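PDB 2Z72: protein-tyrosine-phosphatase from Shewanella sp., which removes phosphate from phosphotyrosine in proteins by hydrolysis, probably through a two-zinc centre of the calcineurin-like phosphoesterase kind, and remains active in the cold. Local coordinates for residues I115-H120 against G148-M153. Residues are numbered along the deposited sequence; the frame is centred on the assembly and turned at random.
With ZN (zinc ion), chain C.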
loop_
_atom_site.group_PDB
_atom_site.type_symbol
_atom_site.label_atom_id
_atom_site.label_comp_id
_atom_site.label_asym_id
_atom_site.label_seq_id
_atom_site.Cartn_x
_atom_site.Cartn_y
_atom_site.Cartn_z
ATOM N N ILE A 115 -1.210 4.545 0.406
ATOM C CA ILE A 115 -0.945 5.336 -0.783
ATOM C C ILE A 115 -1.798 6.588 -0.812
ATOM O O ILE A 115 -1.342 7.683 -1.125
ATOM C CB ILE A 115 -1.182 4.522 -2.064
ATOM C CG1 ILE A 115 -0.104 3.453 -2.230
ATOM C CG2 ILE A 115 -1.275 5.450 -3.270
ATOM C CD1 ILE A 115 -0.323 2.485 -3.360
ATOM N N PHE A 116 -3.090 6.426 -0.513
ATOM C CA PHE A 116 -4.034 7.549 -0.579
ATOM C C PHE A 116 -3.793 8.590 0.525
ATOM O O PHE A 116 -3.276 8.297 1.593
ATOM C CB PHE A 116 -5.446 7.060 -0.435
ATOM C CG PHE A 116 -6.000 6.346 -1.640
ATOM C CD1 PHE A 116 -5.948 4.965 -1.765
ATOM C CD2 PHE A 116 -6.584 7.076 -2.652
ATOM C CE1 PHE A 116 -6.473 4.356 -2.869
ATOM C CE2 PHE A 116 -7.096 6.456 -3.743
ATOM C CZ PHE A 116 -7.069 5.106 -3.860
ATOM N N ASP A 117 -4.247 9.789 0.188
ATOM C CA ASP A 117 -4.548 10.927 1.055
ATOM C C ASP A 117 -3.310 11.720 1.434
ATOM O O ASP A 117 -2.168 11.273 1.345
ATOM C CB ASP A 117 -5.335 10.452 2.287
ATOM C CG ASP A 117 -6.750 10.025 1.983
ATOM O OD1 ASP A 117 -7.393 9.446 2.912
ATOM O OD2 ASP A 117 -7.231 10.291 0.854
ATOM N N ARG A 118 -3.609 12.956 1.829
ATOM C CA ARG A 118 -2.708 14.033 2.198
ATOM C C ARG A 118 -1.991 14.612 0.996
ATOM O O ARG A 118 -2.010 15.831 0.771
ATOM C CB ARG A 118 -1.731 13.661 3.326
ATOM C CG ARG A 118 -0.950 14.908 3.725
ATOM C CD ARG A 118 -0.021 14.567 4.907
ATOM N NE ARG A 118 0.919 15.680 5.109
ATOM C CZ ARG A 118 1.625 15.882 6.210
ATOM N NH1 ARG A 118 1.494 15.043 7.232
ATOM N NH2 ARG A 118 2.449 16.936 6.262
ATOM N N GLY A 119 -1.318 13.800 0.208
ATOM C CA GLY A 119 -0.473 14.293 -0.866
ATOM C C GLY A 119 -1.193 14.525 -2.173
ATOM O O GLY A 119 -2.354 14.222 -2.351
ATOM N N HIS A 120 -0.439 15.116 -3.081
ATOM C CA HIS A 120 -0.887 15.661 -4.338
ATOM C C HIS A 120 -0.597 14.843 -5.567
ATOM O O HIS A 120 -0.937 15.276 -6.667
ATOM C CB HIS A 120 -0.293 17.084 -4.526
ATOM C CG HIS A 120 1.181 17.096 -4.657
ATOM N ND1 HIS A 120 2.102 16.707 -3.704
ATOM C CD2 HIS A 120 1.910 17.410 -5.743
ATOM C CE1 HIS A 120 3.353 16.808 -4.165
ATOM N NE2 HIS A 120 3.242 17.228 -5.411
ATOM N N GLY A 148 -4.218 -0.164 3.606
ATOM C CA GLY A 148 -4.132 0.589 4.833
ATOM C C GLY A 148 -5.407 1.214 5.220
ATOM O O GLY A 148 -6.459 1.071 4.545
ATOM N N ASN A 149 -5.416 1.981 6.327
ATOM C CA ASN A 149 -6.656 2.618 6.720
ATOM C C ASN A 149 -7.119 3.655 5.695
ATOM O O ASN A 149 -8.350 3.765 5.531
ATOM C CB ASN A 149 -6.595 3.224 8.145
ATOM C CG ASN A 149 -5.606 4.318 8.323
ATOM O OD1 ASN A 149 -4.446 4.189 7.939
ATOM N ND2 ASN A 149 -5.961 5.407 8.983
ATOM N N HIS A 150 -6.199 4.337 5.030
ATOM C CA HIS A 150 -6.694 5.310 4.033
ATOM C C HIS A 150 -7.238 4.662 2.785
ATOM O O HIS A 150 -8.176 5.215 2.180
ATOM C CB HIS A 150 -5.623 6.335 3.722
ATOM C CG HIS A 150 -5.461 7.289 4.891
ATOM N ND1 HIS A 150 -6.040 8.536 4.894
ATOM C CD2 HIS A 150 -4.828 7.108 6.064
ATOM C CE1 HIS A 150 -5.748 9.084 6.040
ATOM N NE2 HIS A 150 -5.012 8.286 6.794
ATOM N N GLU A 151 -6.753 3.508 2.330
ATOM C CA GLU A 151 -7.432 2.789 1.266
ATOM C C GLU A 151 -8.862 2.462 1.656
ATOM O O GLU A 151 -9.789 2.603 0.871
ATOM C CB GLU A 151 -6.682 1.520 0.853
ATOM C CG GLU A 151 -5.425 1.720 0.047
ATOM C CD GLU A 151 -4.332 2.442 0.792
ATOM O OE1 GLU A 151 -3.713 3.349 0.239
ATOM O OE2 GLU A 151 -4.096 2.030 1.960
ATOM N N GLN A 152 -9.032 1.953 2.901
ATOM C CA GLN A 152 -10.353 1.594 3.358
ATOM C C GLN A 152 -11.281 2.816 3.454
ATOM O O GLN A 152 -12.437 2.797 3.017
ATOM C CB GLN A 152 -10.297 0.887 4.724
ATOM C CG GLN A 152 -9.542 -0.437 4.666
ATOM C CD GLN A 152 -9.270 -1.037 6.036
ATOM O OE1 GLN A 152 -9.220 -0.325 7.037
ATOM N NE2 GLN A 152 -9.110 -2.356 6.057
ATOM N N MET A 153 -10.741 3.898 3.981
ATOM C CA MET A 153 -11.526 5.131 4.114
ATOM C C MET A 153 -11.981 5.637 2.749
ATOM O O MET A 153 -13.158 5.868 2.511
ATOM C CB MET A 153 -10.723 6.202 4.839
ATOM C CG MET A 153 -10.920 6.025 6.350
ATOM S SD MET A 153 -10.304 7.405 7.314
ATOM C CE MET A 153 -8.540 7.197 7.213
HETATM ZN ZN ZN C . -2.490 4.667 8.397
HETATM O O HOH W 1 -1.524 6.365 8.577
#
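His150 and Asp117 meet through one short, nearly straight hydrogen bond, His150 ND1 to Asp117 OD1 at 2.6 Å. The oxygen lies in the imidazole plane and offers its anti lone pair, while the carboxylate stands almost perpendicular to the ring, at 86°. Histidine suits this place because ND1 can be tethered while the CD2 edge lies near the zinc without binding it.

Glu151 makes the second link. Its chain bends at chi2 (64°), bringing the carboxylate back to the loop. There OE1 takes the Phe116 amide nearly along its C-O axis (N to OE1, 3.2 Å). It also accepts a weak, bent bond from Ile115 N at 2.8 Å. Its CG lies at the edge of the Phe116 ring (CG to CD1, 3.8 Å). OE2 grips the amide of Gly148 at the helix N-cap (N to OE2, 2.7 Å) and also that of Asp114. Glutamate fits because its two oxygens reach separate amides; glycine fits at 148 because a CB would run into OE2. An alanine in place of Glu151 would probably leave these amides without their acceptor and let the loop drift from the helix start.

Further out, Phe116 packs on Val122 and Leu126 of helix 122-138, and His80 meets the His150 ring edge-to-face. Asn149 OD1 binds zinc at 2.1 Å, with Asp114, His207, His286 and a water completing the site. The Gly148-Asn149-His150-Glu151 run matches the GNHE signature of metallophosphoesterases; as in relatives, the pairing with Asp117 probably orients His150 beside the metals, where it may assist phosphate-ester cleavage.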